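Local atomic coordinates of 177aa long conserved hypothetical protein (ST1454) (Sulfolobus tokodaii, PDB entry 1WOZ), a protein that probably transfers the adenosyl group of ATP to cob(I)alamin, as a trimeric, largely helical corrinoid adenosyltransferase of the PduO type. Residues K20-P23 with L24-F27; I38-A41 with I42-I45; E86-T89 with V90-K94; A111-L114 with H115-S119. One frame throughout, in Å; residues are numbered along the deposited sequence.

Contact 1 of 4, residues K20-P23 with L24-F27; sequences KDSP and LVNF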
loop_
_atom_site.group_PDB
_atom_site.type_symbol
_atom_site.label_atom_id
_atom_site.label_comp_id
_atom_site.label_asym_id
_atom_site.label_seq_id
_atom_site.Cartn_x
_atom_site.Cartn_y
_atom_site.Cartn_z
ATOM N N LYS A 20 -16.505 -13.097 -8.095
ATOM C CA LYS A 20 -15.650 -12.088 -7.479
ATOM C C LYS A 20 -15.833 -10.742 -8.178
ATOM O O LYS A 20 -16.664 -10.611 -9.089
ATOM C CB LYS A 20 -14.191 -12.538 -7.566
ATOM C CG LYS A 20 -13.184 -11.628 -6.885
ATOM C CD LYS A 20 -11.868 -12.367 -6.684
ATOM C CE LYS A 20 -12.059 -13.575 -5.777
ATOM N NZ LYS A 20 -10.841 -14.423 -5.667
ATOM N N ASP A 21 -15.053 -9.749 -7.753
ATOM C CA ASP A 21 -15.119 -8.400 -8.311
ATOM C C ASP A 21 -16.419 -7.707 -7.884
ATOM O O ASP A 21 -16.670 -6.555 -8.234
ATOM C CB ASP A 21 -15.029 -8.433 -9.842
ATOM C CG ASP A 21 -14.749 -7.059 -10.441
ATOM O OD1 ASP A 21 -14.872 -6.915 -11.677
ATOM O OD2 ASP A 21 -14.395 -6.127 -9.680
ATOM N N SER A 22 -17.246 -8.418 -7.127
ATOM C CA SER A 22 -18.491 -7.846 -6.646
ATOM C C SER A 22 -18.173 -6.773 -5.601
ATOM O O SER A 22 -17.063 -6.724 -5.050
ATOM C CB SER A 22 -19.356 -8.933 -6.003
ATOM O OG SER A 22 -18.868 -9.282 -4.713
ATOM N N PRO A 23 -19.137 -5.885 -5.332
ATOM C CA PRO A 23 -18.925 -4.830 -4.341
ATOM C C PRO A 23 -18.617 -5.442 -2.973
ATOM O O PRO A 23 -17.733 -4.965 -2.268
ATOM C CB PRO A 23 -20.252 -4.078 -4.343
ATOM C CG PRO A 23 -20.725 -4.251 -5.747
ATOM C CD PRO A 23 -20.404 -5.683 -6.059
ATOM N N LEU A 24 -19.346 -6.492 -2.589
ATOM C CA LEU A 24 -19.081 -7.104 -1.292
ATOM C C LEU A 24 -17.668 -7.668 -1.192
ATOM O O LEU A 24 -16.966 -7.405 -0.217
ATOM C CB LEU A 24 -20.079 -8.219 -0.963
ATOM C CG LEU A 24 -19.771 -8.942 0.369
ATOM C CD1 LEU A 24 -19.847 -7.965 1.529
ATOM C CD2 LEU A 24 -20.774 -10.084 0.595
ATOM N N VAL A 25 -17.253 -8.441 -2.197
ATOM C CA VAL A 25 -15.920 -9.042 -2.189
ATOM C C VAL A 25 -14.831 -7.970 -2.153
ATOM O O VAL A 25 -13.836 -8.114 -1.437
ATOM C CB VAL A 25 -15.718 -9.961 -3.410
ATOM C CG1 VAL A 25 -14.279 -10.491 -3.437
ATOM C CG2 VAL A 25 -16.703 -11.134 -3.324
ATOM N N ASN A 26 -15.020 -6.902 -2.922
ATOM C CA ASN A 26 -14.062 -5.794 -2.924
ATOM C C ASN A 26 -14.016 -5.055 -1.571
ATOM O O ASN A 26 -12.943 -4.683 -1.103
ATOM C CB ASN A 26 -14.393 -4.820 -4.055
ATOM C CG ASN A 26 -13.798 -5.254 -5.390
ATOM O OD1 ASN A 26 -12.582 -5.189 -5.595
ATOM N ND2 ASN A 26 -14.647 -5.705 -6.299
ATOM N N PHE A 27 -15.171 -4.840 -0.942
ATOM C CA PHE A 27 -15.219 -4.174 0.355
ATOM C C PHE A 27 -14.461 -5.041 1.375
ATOM O O PHE A 27 -13.628 -4.540 2.143
ATOM C CB PHE A 27 -16.687 -3.974 0.793
ATOM C CG PHE A 27 -16.885 -2.899 1.835
ATOM C CD1 PHE A 27 -18.159 -2.375 2.065
ATOM C CD2 PHE A 27 -15.818 -2.414 2.598
ATOM C CE1 PHE A 27 -18.373 -1.389 3.039
ATOM C CE2 PHE A 27 -16.019 -1.421 3.572
ATOM C CZ PHE A 27 -17.307 -0.909 3.791
HETATM O O HOH W 1 -21.751 -7.633 -3.766
#
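Ser22 OG accepts the backbone N-H of Val25 at 3.1 Å with an N-H...O angle of 168°, a nearly straight bond. The hydroxyl can do this because chi1 of 76° sets OG between its own backbone N and carbonyl carbon, facing the first turn; there it also lies 3.2 Å from Val25 CG2. Ser22 is thus the N-cap of helix 23-44, the first helix in the modelled part of this cobalamin adenosyltransferase-family chain, and Pro23 follows in the first turn. The carbonyl of Ser22 is gripped twice by Asn26: its backbone N bonds to Ser22 O at 3.0 Å, while Asn26 ND2 comes in at 2.9 Å from above the carbonyl plane. The same amide makes a weak bond to Asp21 OD2; the two side chains lie side by side, pointing the same way. A water accepts from Leu24 N at 2.9 Å. Farther out, the Lys20 and Val25 side chains cross at about a right angle, Lys20 CG to Val25 CG1 3.8 Å. Beyond this Lys20 NZ forms a salt bridge with Glu125 of the second subunit, and Asn26 OD1 accepts from Arg126 of that same subunit.

Contact 2 of 4, residues I38-A41 with I42-I45; sequences IGFA and ISKI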
loop_
_atom_site.group_PDB
_atom_site.type_symbol
_atom_site.label_atom_id
_atom_site.label_comp_id
_atom_site.label_asym_id
_atom_site.label_seq_id
_atom_site.Cartn_x
_atom_site.Cartn_y
_atom_site.Cartn_z
ATOM N N ILE A 38 -2.595 -2.430 9.523
ATOM C CA ILE A 38 -2.663 -2.218 10.971
ATOM C C ILE A 38 -1.762 -3.242 11.679
ATOM O O ILE A 38 -1.045 -2.901 12.619
ATOM C CB ILE A 38 -4.110 -2.334 11.501
ATOM C CG1 ILE A 38 -4.884 -1.065 11.127
ATOM C CG2 ILE A 38 -4.106 -2.465 13.036
ATOM C CD1 ILE A 38 -6.410 -1.162 11.304
ATOM N N GLY A 39 -1.792 -4.492 11.207
ATOM C CA GLY A 39 -0.955 -5.525 11.786
ATOM C C GLY A 39 0.503 -5.110 11.644
ATOM O O GLY A 39 1.298 -5.321 12.567
ATOM N N PHE A 40 0.860 -4.515 10.498
ATOM C CA PHE A 40 2.245 -4.062 10.267
ATOM C C PHE A 40 2.580 -2.903 11.230
ATOM O O PHE A 40 3.637 -2.891 11.866
ATOM C CB PHE A 40 2.422 -3.648 8.782
ATOM C CG PHE A 40 3.814 -3.148 8.432
ATOM C CD1 PHE A 40 3.981 -1.933 7.768
ATOM C CD2 PHE A 40 4.948 -3.897 8.741
ATOM C CE1 PHE A 40 5.256 -1.466 7.411
ATOM C CE2 PHE A 40 6.233 -3.438 8.390
ATOM C CZ PHE A 40 6.380 -2.224 7.725
ATOM N N ALA A 41 1.671 -1.948 11.385
ATOM C CA ALA A 41 1.918 -0.827 12.318
ATOM C C ALA A 41 2.151 -1.360 13.751
ATOM O O ALA A 41 3.063 -0.904 14.471
ATOM C CB ALA A 41 0.752 0.097 12.328
ATOM N N ILE A 42 1.314 -2.310 14.172
ATOM C CA ILE A 42 1.478 -2.904 15.497
ATOM C C ILE A 42 2.873 -3.525 15.646
ATOM O O ILE A 42 3.540 -3.324 16.664
ATOM C CB ILE A 42 0.399 -3.991 15.769
ATOM C CG1 ILE A 42 -0.976 -3.328 15.894
ATOM C CG2 ILE A 42 0.753 -4.803 17.065
ATOM C CD1 ILE A 42 -2.161 -4.318 15.852
ATOM N N SER A 43 3.335 -4.262 14.638
ATOM C CA SER A 43 4.657 -4.882 14.734
ATOM C C SER A 43 5.800 -3.852 14.812
ATOM O O SER A 43 6.898 -4.172 15.263
ATOM C CB SER A 43 4.918 -5.824 13.542
ATOM O OG SER A 43 5.262 -5.104 12.355
ATOM N N LYS A 44 5.547 -2.620 14.393
ATOM C CA LYS A 44 6.593 -1.587 14.382
ATOM C C LYS A 44 6.504 -0.585 15.541
ATOM O O LYS A 44 7.361 0.280 15.688
ATOM C CB LYS A 44 6.520 -0.790 13.071
ATOM C CG LYS A 44 6.682 -1.600 11.794
ATOM C CD LYS A 44 8.087 -2.114 11.648
ATOM C CE LYS A 44 9.078 -0.977 11.420
ATOM N NZ LYS A 44 10.473 -1.501 11.267
ATOM N N ILE A 45 5.476 -0.702 16.353
ATOM C CA ILE A 45 5.231 0.218 17.467
ATOM C C ILE A 45 5.546 -0.480 18.792
ATOM O O ILE A 45 5.002 -1.545 19.091
ATOM C CB ILE A 45 3.735 0.668 17.436
ATOM C CG1 ILE A 45 3.513 1.639 16.269
ATOM C CG2 ILE A 45 3.321 1.313 18.742
ATOM C CD1 ILE A 45 2.006 1.851 15.979
#
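Ile38 meets Ile42 one turn on, its CG2 lying 3.9 Å from Ile42 CD1, on the face of helix 23-44 that packs against helix 48-69 within the subunit's helical bundle. The stretch is the last part of helix 23-44, and the bond from Ile42 N to Ile38 O is a regular i to i+4 link. Gly39 O likewise accepts from Ser43 N, and a weak bond also reaches it from Ser112 of the second subunit. Phe40 does more: Lys44 CG sits over one face of its ring, 4.2 Å from the centroid and 21° off the normal, a CH-pi contact displaced toward the rim. With chi1 at 179° the ring runs alongside the lysine chain, both pointing the same way. Phe40 also packs on Phe40 of the third subunit, so an alanine here would probably leave the Lys44 methylenes without their aromatic support and open a gap at the trimer interface. Lys44 NZ goes on to salt bridges with Glu109 of its own chain and of the second subunit. Ser43 OG donates to Phe40 O at 2.8 Å. Ala41 O accepts from Lys44 N at 3.0 Å, an i to i+3 link bent at 139°, the donor well above the carbonyl plane.

Contact 3 of 4, residues E86-T89 with V90-K94; sequences EERT and VEYRK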
loop_
_atom_site.group_PDB
_atom_site.type_symbol
_atom_site.label_atom_id
_atom_site.label_comp_id
_atom_site.label_asym_id
_atom_site.label_seq_id
_atom_site.Cartn_x
_atom_site.Cartn_y
_atom_site.Cartn_z
ATOM N N GLU A 86 -13.518 7.475 19.398
ATOM C CA GLU A 86 -13.473 8.895 19.739
ATOM C C GLU A 86 -12.832 9.172 21.097
ATOM O O GLU A 86 -12.068 10.130 21.235
ATOM C CB GLU A 86 -14.883 9.470 19.705
ATOM C CG GLU A 86 -15.561 9.221 18.379
ATOM C CD GLU A 86 -16.998 9.704 18.349
ATOM O OE1 GLU A 86 -17.700 9.553 19.372
ATOM O OE2 GLU A 86 -17.426 10.211 17.296
ATOM N N GLU A 87 -13.135 8.347 22.095
ATOM C CA GLU A 87 -12.566 8.541 23.426
ATOM C C GLU A 87 -11.065 8.307 23.422
ATOM O O GLU A 87 -10.323 9.034 24.096
ATOM C CB GLU A 87 -13.206 7.592 24.450
ATOM C CG GLU A 87 -14.709 7.683 24.537
ATOM C CD GLU A 87 -15.301 6.585 25.412
ATOM O OE1 GLU A 87 -14.831 5.428 25.347
ATOM O OE2 GLU A 87 -16.252 6.879 26.158
ATOM N N ARG A 88 -10.605 7.284 22.699
ATOM C CA ARG A 88 -9.162 7.039 22.652
ATOM C C ARG A 88 -8.497 8.174 21.871
ATOM O O ARG A 88 -7.383 8.597 22.192
ATOM C CB ARG A 88 -8.844 5.675 22.008
ATOM C CG ARG A 88 -9.272 4.467 22.853
ATOM C CD ARG A 88 -8.647 4.534 24.253
ATOM N NE ARG A 88 -7.187 4.499 24.211
ATOM C CZ ARG A 88 -6.394 5.006 25.154
ATOM N NH1 ARG A 88 -6.917 5.600 26.223
ATOM N NH2 ARG A 88 -5.077 4.907 25.041
ATOM N N THR A 89 -9.183 8.680 20.854
ATOM C CA THR A 89 -8.620 9.773 20.074
ATOM C C THR A 89 -8.388 10.964 21.022
ATOM O O THR A 89 -7.317 11.581 21.011
ATOM C CB THR A 89 -9.557 10.159 18.907
ATOM O OG1 THR A 89 -9.689 9.041 18.004
ATOM C CG2 THR A 89 -8.990 11.355 18.121
ATOM N N VAL A 90 -9.389 11.276 21.848
ATOM C CA VAL A 90 -9.253 12.374 22.808
ATOM C C VAL A 90 -8.067 12.169 23.746
ATOM O O VAL A 90 -7.339 13.115 24.018
ATOM C CB VAL A 90 -10.536 12.556 23.649
ATOM C CG1 VAL A 90 -10.248 13.454 24.862
ATOM C CG2 VAL A 90 -11.634 13.161 22.777
ATOM N N GLU A 91 -7.855 10.943 24.227
ATOM C CA GLU A 91 -6.728 10.663 25.131
ATOM C C GLU A 91 -5.344 10.861 24.495
ATOM O O GLU A 91 -4.421 11.389 25.130
ATOM C CB GLU A 91 -6.823 9.234 25.686
ATOM C CG GLU A 91 -7.961 9.029 26.672
ATOM C CD GLU A 91 -7.899 10.042 27.789
ATOM O OE1 GLU A 91 -8.772 10.942 27.825
ATOM O OE2 GLU A 91 -6.955 9.946 28.606
ATOM N N TYR A 92 -5.183 10.430 23.245
ATOM C CA TYR A 92 -3.899 10.610 22.567
ATOM C C TYR A 92 -3.629 12.102 22.314
ATOM O O TYR A 92 -2.508 12.590 22.473
ATOM C CB TYR A 92 -3.900 9.834 21.249
ATOM C CG TYR A 92 -3.725 8.361 21.478
ATOM C CD1 TYR A 92 -2.532 7.873 22.004
ATOM C CD2 TYR A 92 -4.758 7.457 21.219
ATOM C CE1 TYR A 92 -2.356 6.538 22.268
ATOM C CE2 TYR A 92 -4.594 6.095 21.492
ATOM C CZ TYR A 92 -3.389 5.651 22.016
ATOM O OH TYR A 92 -3.178 4.321 22.292
ATOM N N ARG A 93 -4.670 12.821 21.930
ATOM C CA ARG A 93 -4.531 14.238 21.673
ATOM C C ARG A 93 -4.196 14.973 22.971
ATOM O O ARG A 93 -3.491 15.987 22.949
ATOM C CB ARG A 93 -5.822 14.772 21.051
ATOM C CG ARG A 93 -5.944 16.280 21.090
ATOM C CD ARG A 93 -4.915 17.013 20.199
ATOM N NE ARG A 93 -5.188 18.447 20.259
ATOM C CZ ARG A 93 -5.088 19.178 21.373
ATOM N NH1 ARG A 93 -4.696 18.615 22.512
ATOM N NH2 ARG A 93 -5.444 20.459 21.370
ATOM N N LYS A 94 -4.703 14.483 24.103
ATOM C CA LYS A 94 -4.370 15.126 25.381
ATOM C C LYS A 94 -2.870 15.007 25.601
ATOM O O LYS A 94 -2.236 15.930 26.126
ATOM C CB LYS A 94 -5.099 14.472 26.571
ATOM C CG LYS A 94 -6.562 14.886 26.733
ATOM C CD LYS A 94 -7.215 14.136 27.913
ATOM C CE LYS A 94 -8.481 14.833 28.426
ATOM N NZ LYS A 94 -9.379 15.292 27.324
HETATM O O HOH W 2 -11.424 10.145 26.263
#
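Arg88 and Tyr92, one turn apart on helix 79-96, cross with the guanidinium and ring planes 71° from each other. The phenol oxygen lies at the guanidinium edge, near its plane, with Tyr92 OH 3.4 Å from Arg88 NH2. Bends at chi2 and chi3 (-56° and -62°) fold the arginine back along its helix, which brings the head to the ring. On its other flank Arg88 NH1 rests on the aliphatic part of Glu91, 3.6 Å from CG, while the charged atoms Arg88 NH1 and Glu91 OE2 remain 5.0 Å apart. Glu91 instead shares a water with the backbone: the water donates to Glu87 O at 2.7 Å and to Glu91 OE1 at 3.2 Å. Asp53 of helix 48-69 draws the pair together, its OD2 taking a salt bridge from Arg88 NE and a hydrogen bond from Tyr92 OH. The Tyr92 ring also packs on Leu152, Met156 and Val159 of helix 140-163, so a leucine in its place would probably cost Asp53 one of its hydrogen bonds and leave a gap beside helix 140-163. Two donors from one helix converging on a single carboxylate oxygen would be expected to favour the ionised form of Asp53.

Contact 4 of 4, residues A111-L114 with H115-S119; sequences ASVL and HVTRS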
loop_
_atom_site.group_PDB
_atom_site.type_symbol
_atom_site.label_atom_id
_atom_site.label_comp_id
_atom_site.label_asym_id
_atom_site.label_seq_id
_atom_site.Cartn_x
_atom_site.Cartn_y
_atom_site.Cartn_z
ATOM N N ALA A 111 5.415 6.869 13.570
ATOM C CA ALA A 111 4.406 7.798 13.075
ATOM C C ALA A 111 4.219 7.610 11.556
ATOM O O ALA A 111 3.103 7.723 11.043
ATOM C CB ALA A 111 4.822 9.246 13.363
ATOM N N SER A 112 5.303 7.320 10.842
ATOM C CA SER A 112 5.195 7.164 9.392
ATOM C C SER A 112 4.329 5.972 9.021
ATOM O O SER A 112 3.500 6.078 8.120
ATOM C CB SER A 112 6.583 7.011 8.743
ATOM O OG SER A 112 7.350 8.192 8.930
ATOM N N VAL A 113 4.507 4.840 9.703
ATOM C CA VAL A 113 3.689 3.681 9.372
ATOM C C VAL A 113 2.236 3.922 9.763
ATOM O O VAL A 113 1.312 3.425 9.094
ATOM C CB VAL A 113 4.230 2.391 10.018
ATOM C CG1 VAL A 113 3.394 1.188 9.554
ATOM C CG2 VAL A 113 5.668 2.167 9.572
ATOM N N LEU A 114 2.022 4.688 10.837
ATOM C CA LEU A 114 0.655 5.036 11.256
ATOM C C LEU A 114 -0.020 5.923 10.210
ATOM O O LEU A 114 -1.222 5.772 9.949
ATOM C CB LEU A 114 0.668 5.740 12.625
ATOM C CG LEU A 114 0.918 4.717 13.772
ATOM C CD1 LEU A 114 1.355 5.457 15.044
ATOM C CD2 LEU A 114 -0.346 3.891 14.048
ATOM N N HIS A 115 0.738 6.854 9.620
ATOM C CA HIS A 115 0.176 7.714 8.584
ATOM C C HIS A 115 -0.147 6.913 7.322
ATOM O O HIS A 115 -1.130 7.194 6.628
ATOM C CB HIS A 115 1.142 8.854 8.228
ATOM C CG HIS A 115 1.044 10.019 9.157
ATOM N ND1 HIS A 115 -0.121 10.741 9.307
ATOM C CD2 HIS A 115 1.950 10.577 10.000
ATOM C CE1 HIS A 115 0.068 11.693 10.206
ATOM N NE2 HIS A 115 1.316 11.614 10.642
ATOM N N VAL A 116 0.702 5.942 6.990
ATOM C CA VAL A 116 0.407 5.122 5.820
ATOM C C VAL A 116 -0.906 4.367 6.084
ATOM O O VAL A 116 -1.797 4.297 5.227
ATOM C CB VAL A 116 1.529 4.083 5.554
ATOM C CG1 VAL A 116 1.014 3.002 4.597
ATOM C CG2 VAL A 116 2.775 4.782 4.974
ATOM N N THR A 117 -1.013 3.806 7.282
ATOM C CA THR A 117 -2.198 3.051 7.675
ATOM C C THR A 117 -3.422 3.979 7.643
ATOM O O THR A 117 -4.497 3.601 7.160
ATOM C CB THR A 117 -1.964 2.441 9.075
ATOM O OG1 THR A 117 -0.783 1.630 9.014
ATOM C CG2 THR A 117 -3.137 1.558 9.506
ATOM N N ARG A 118 -3.237 5.212 8.117
ATOM C CA ARG A 118 -4.300 6.211 8.104
ATOM C C ARG A 118 -4.784 6.500 6.656
ATOM O O ARG A 118 -5.992 6.579 6.368
ATOM C CB ARG A 118 -3.757 7.496 8.770
ATOM C CG ARG A 118 -4.671 8.741 8.736
ATOM C CD ARG A 118 -3.857 10.037 9.094
ATOM N NE ARG A 118 -2.791 10.265 8.109
ATOM C CZ ARG A 118 -2.994 10.633 6.849
ATOM N NH1 ARG A 118 -4.234 10.861 6.401
ATOM N NH2 ARG A 118 -1.966 10.674 6.002
ATOM N N SER A 119 -3.849 6.655 5.734
ATOM C CA SER A 119 -4.229 6.939 4.342
ATOM C C SER A 119 -4.946 5.747 3.698
ATOM O O SER A 119 -5.830 5.919 2.843
ATOM C CB SER A 119 -3.000 7.362 3.524
ATOM O OG SER A 119 -2.125 6.281 3.294
#
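Thr117 doubles the helical bond to Val113: its N reaches Val113 O at 3.0 Å and its OG1 reaches the same oxygen at 2.8 Å, from opposite faces of the carbonyl plane. The hydroxyl gets there because chi1 of -57° lays OG1 beside its own backbone N. This is the close-fitting part of the contact, on the side turned to helix 23-44. Packing between the side chains of the two segments is looser: Val113 CG1 comes no nearer than 4.2 Å to Thr117 OG1, and most approaches run from a side chain to a backbone carbonyl, as when His115 CD2 lies 3.3 Å from Ala111 O. No solvent side can be set against this, since every touching residue is buried. On the flank bearing His115, polar groups pair instead. Arg118 NE donates to His115 ND1 at 3.0 Å, entering in the imidazole plane with an N-H...N angle of 153°, and the guanidinium continues to a salt bridge with Asp32 of the third subunit, a residue whose position lines the pocket of the bound polyether. Leu114 and His115 lean on Ala157 of helix 140-163, Val113 and Thr117 on Phe40 and Ile38 of helix 23-44.

Overall arrangement
Contacts 2 and 4 form the interior of this set: their centres lie 10 Å apart and they touch directly, with Ile38 CG1 3.5 Å from Thr117 CG2 and Phe40 CD1 3.6 Å from Val113 CG1, joining helices 23-44 and 109-134. Both also meet neighbouring subunits, so apolar packing inside the chain runs on into the trimer interface. Contact 1 shares helix 23-44 with contact 2 and also touches the second subunit, but opens the helix at the surface, about 26 Å away between centres, where polar capping bonds dominate. Contact 3, on the other side of the chain's centre from contact 1, is partly buried; no other chain touches it, and Glu86, Arg88 and Arg93 find salt-bridge partners within the subunit.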